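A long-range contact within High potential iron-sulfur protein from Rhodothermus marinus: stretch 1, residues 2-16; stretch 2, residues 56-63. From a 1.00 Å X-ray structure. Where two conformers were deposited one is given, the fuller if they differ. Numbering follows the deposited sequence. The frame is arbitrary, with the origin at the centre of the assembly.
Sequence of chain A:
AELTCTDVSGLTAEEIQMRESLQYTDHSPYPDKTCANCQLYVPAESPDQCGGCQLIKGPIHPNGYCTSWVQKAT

Stretch 1, residues 2-16: ELTCTDVSGLTAEEI
Stretch 2, residues 56-63: IKGPIHPN

Only one direct hydrogen bond joins the two stretches, and it is weak: His-61 NE2 donates to Leu-3 O at 3.2 Å with an N-H...O angle of 120°. The imidazole (chi1 -162°, chi2 -69°) meets this carbonyl at its edge, while its other nitrogen, ND1, accepts from Asn-63 N at 2.9 Å, consistent with a proton on NE2 for the bond to Leu-3 O. Cys-5, covalently bound to a group elsewhere in the structure, adopts chi1 m and places SG 3.7 Å from His-61 CB, oblique to the ring.

The stretches run antiparallel, with Cys-5 CA 5.1 Å from Pro-59 CA and Glu-15 CA 6.5 Å from Lys-57 CA. Cys-5 (phi/psi -135/41) packs CB 3.9 Å from Pro-59 CB; Asp-7 O lies 3.4 Å from Pro-59 CG, in the C-gamma endo ring.

After the type I turn Val-8 to Leu-11, Leu-11 (m, t) points toward stretch 2, its CD2 3.8 Å from Lys-57 CB. Gly-58 has phi/psi 93/-175, angles that by themselves call for glycine, since a CB would be jammed against Lys-57 O; an ideal CB would also lie 3.0 Å from Leu-11 CD1, a clash.

Thr-12 OG1 caps the helix, accepting from Glu-15 N at 3.1 Å; Thr-12 N returns a bond to Glu-15 OE1 at 2.9 Å. Glu-15 OE2 approaches Lys-57 CG at 3.4 Å, and a water bridges Glu-15 O and Lys-57 N, 2.9 Å from each.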

# COMPACT_ATOMS: atom_id res chain seq x y z
N GLU A 2 16.07 0.90 3.21
CA GLU A 2 15.05 0.04 2.60
C GLU A 2 14.08 1.03 1.92
O GLU A 2 13.97 2.24 2.08
CB GLU A 2 14.41 -0.98 3.50
CG GLU A 2 15.33 -2.19 3.67
CD GLU A 2 16.10 -2.27 4.96
OE1 GLU A 2 15.69 -3.13 5.76
OE2 GLU A 2 17.09 -1.56 5.20
N LEU A 3 13.52 0.45 0.88
CA LEU A 3 12.36 0.92 0.16
C LEU A 3 11.32 1.47 1.12
O LEU A 3 10.87 0.75 2.04
CB LEU A 3 11.76 -0.20 -0.67
CG LEU A 3 10.52 0.18 -1.48
CD1 LEU A 3 10.93 1.23 -2.50
CD2 LEU A 3 9.88 -1.00 -2.14
N THR A 4 10.89 2.69 0.90
CA THR A 4 9.80 3.33 1.63
C THR A 4 8.80 3.85 0.59
O THR A 4 9.16 4.26 -0.49
CB THR A 4 10.22 4.47 2.58
OG1 THR A 4 10.87 5.45 1.82
CG2 THR A 4 11.17 3.99 3.69
N CYS A 5 7.53 3.86 1.00
CA CYS A 5 6.41 4.17 0.12
C CYS A 5 5.42 5.12 0.76
O CYS A 5 4.22 5.03 0.58
CB CYS A 5 5.68 2.89 -0.36
SG CYS A 5 6.85 1.73 -1.16
N THR A 6 5.99 6.10 1.46
CA THR A 6 5.19 7.07 2.21
C THR A 6 5.22 8.46 1.59
O THR A 6 4.66 9.39 2.18
CB THR A 6 5.71 7.11 3.67
OG1 THR A 6 7.10 7.25 3.61
CG2 THR A 6 5.31 5.86 4.44
N ASP A 7 5.83 8.64 0.40
CA ASP A 7 5.83 9.95 -0.27
C ASP A 7 4.51 10.18 -1.00
O ASP A 7 4.28 9.69 -2.10
CB ASP A 7 6.99 10.07 -1.22
CG ASP A 7 7.12 11.42 -1.84
OD1 ASP A 7 6.26 12.31 -1.58
OD2 ASP A 7 8.10 11.65 -2.59
N VAL A 8 3.65 10.98 -0.36
CA VAL A 8 2.32 11.25 -0.84
C VAL A 8 2.26 12.64 -1.53
O VAL A 8 1.16 13.14 -1.81
CB VAL A 8 1.26 11.16 0.26
CG1 VAL A 8 1.12 9.72 0.71
CG2 VAL A 8 1.59 12.06 1.44
N SER A 9 3.39 13.23 -1.85
CA SER A 9 3.40 14.57 -2.41
C SER A 9 2.74 14.76 -3.80
O SER A 9 2.44 15.90 -4.12
CB SER A 9 4.86 15.11 -2.36
OG SER A 9 5.70 14.35 -3.20
N GLY A 10 2.52 13.69 -4.52
CA GLY A 10 1.83 13.85 -5.78
C GLY A 10 0.33 13.71 -5.71
O GLY A 10 -0.37 13.72 -6.72
N LEU A 11 -0.17 13.50 -4.48
CA LEU A 11 -1.59 13.24 -4.29
C LEU A 11 -2.31 14.51 -3.83
O LEU A 11 -1.75 15.36 -3.17
CB LEU A 11 -1.78 12.18 -3.18
CG LEU A 11 -1.13 10.82 -3.52
CD1 LEU A 11 -1.52 9.84 -2.43
CD2 LEU A 11 -1.44 10.29 -4.90
N THR A 12 -3.56 14.56 -4.18
CA THR A 12 -4.46 15.57 -3.66
C THR A 12 -4.71 15.35 -2.17
O THR A 12 -4.58 14.24 -1.67
CB THR A 12 -5.83 15.55 -4.41
OG1 THR A 12 -6.52 14.33 -4.11
CG2 THR A 12 -5.68 15.75 -5.88
N ALA A 13 -5.13 16.39 -1.50
CA ALA A 13 -5.47 16.25 -0.07
C ALA A 13 -6.49 15.15 0.12
O ALA A 13 -6.39 14.35 1.07
CB ALA A 13 -5.97 17.55 0.52
N GLU A 14 -7.52 15.09 -0.75
CA GLU A 14 -8.56 14.09 -0.56
C GLU A 14 -8.00 12.68 -0.76
O GLU A 14 -8.45 11.76 -0.10
CB GLU A 14 -9.72 14.35 -1.49
CG GLU A 14 -10.57 15.51 -1.09
CD GLU A 14 -11.69 15.87 -2.02
OE1 GLU A 14 -12.22 14.96 -2.67
OE2 GLU A 14 -12.16 17.06 -1.99
N GLU A 15 -7.10 12.50 -1.69
CA GLU A 15 -6.52 11.17 -1.86
C GLU A 15 -5.69 10.74 -0.64
O GLU A 15 -5.71 9.59 -0.22
CB GLU A 15 -5.67 11.10 -3.12
CG GLU A 15 -6.44 11.14 -4.42
CD GLU A 15 -5.58 11.44 -5.64
OE1 GLU A 15 -4.91 12.49 -5.65
OE2 GLU A 15 -5.65 10.70 -6.64
N ILE A 16 -4.95 11.71 -0.07
CA ILE A 16 -4.19 11.45 1.16
C ILE A 16 -5.16 11.11 2.28
O ILE A 16 -4.91 10.17 3.07
CB ILE A 16 -3.28 12.64 1.52
CG1 ILE A 16 -2.28 12.89 0.42
CG2 ILE A 16 -2.61 12.36 2.83
CD1 ILE A 16 -1.54 14.18 0.53
N ILE A 56 -6.35 2.62 -3.06
CA ILE A 56 -5.83 3.94 -2.67
C ILE A 56 -4.63 4.26 -3.53
O ILE A 56 -3.94 3.43 -4.13
CB ILE A 56 -5.45 3.94 -1.19
CG1 ILE A 56 -4.35 2.95 -0.92
CG2 ILE A 56 -6.67 3.63 -0.35
CD1 ILE A 56 -3.85 2.94 0.52
N LYS A 57 -4.49 5.56 -3.72
CA LYS A 57 -3.56 6.13 -4.66
C LYS A 57 -2.20 6.29 -3.99
O LYS A 57 -2.05 6.23 -2.79
CB LYS A 57 -4.06 7.50 -5.11
CG LYS A 57 -5.33 7.42 -5.90
CD LYS A 57 -5.04 6.99 -7.28
CE LYS A 57 -6.28 6.84 -8.15
NZ LYS A 57 -5.86 6.72 -9.59
N GLY A 58 -1.20 6.49 -4.86
CA GLY A 58 0.17 6.75 -4.42
C GLY A 58 0.99 5.47 -4.32
O GLY A 58 0.55 4.36 -4.70
N PRO A 59 2.21 5.58 -3.84
CA PRO A 59 3.11 4.43 -3.71
C PRO A 59 2.64 3.52 -2.61
O PRO A 59 2.15 3.98 -1.56
CB PRO A 59 4.46 5.09 -3.39
CG PRO A 59 4.10 6.35 -2.70
CD PRO A 59 2.89 6.84 -3.37
N ILE A 60 2.83 2.24 -2.79
CA ILE A 60 2.35 1.22 -1.89
C ILE A 60 3.42 0.18 -1.70
O ILE A 60 3.98 -0.37 -2.68
CB ILE A 60 1.07 0.53 -2.40
CG1 ILE A 60 -0.05 1.55 -2.70
CG2 ILE A 60 0.58 -0.58 -1.47
CD1 ILE A 60 -0.72 2.13 -1.47
N HIS A 61 3.80 -0.14 -0.43
CA HIS A 61 4.85 -1.10 -0.15
C HIS A 61 4.29 -2.50 -0.10
O HIS A 61 3.23 -2.72 0.54
CB HIS A 61 5.45 -0.74 1.20
CG HIS A 61 6.79 -1.36 1.44
ND1 HIS A 61 6.99 -2.72 1.62
CD2 HIS A 61 8.00 -0.72 1.47
CE1 HIS A 61 8.29 -2.89 1.75
NE2 HIS A 61 8.92 -1.70 1.67
N PRO A 62 4.93 -3.50 -0.66
CA PRO A 62 4.41 -4.86 -0.60
C PRO A 62 4.27 -5.39 0.84
O PRO A 62 3.49 -6.30 1.07
CB PRO A 62 5.41 -5.70 -1.39
CG PRO A 62 6.68 -4.85 -1.39
CD PRO A 62 6.20 -3.44 -1.45
N ASN A 63 5.07 -4.85 1.77
CA ASN A 63 4.96 -5.25 3.17
C ASN A 63 3.92 -4.43 3.96
O ASN A 63 3.84 -4.60 5.19
CB ASN A 63 6.32 -5.17 3.84
CG ASN A 63 7.32 -6.17 3.26
OD1 ASN A 63 6.95 -7.09 2.55
ND2 ASN A 63 8.59 -5.98 3.58
O HOH W 1 -6.05 7.47 -2.13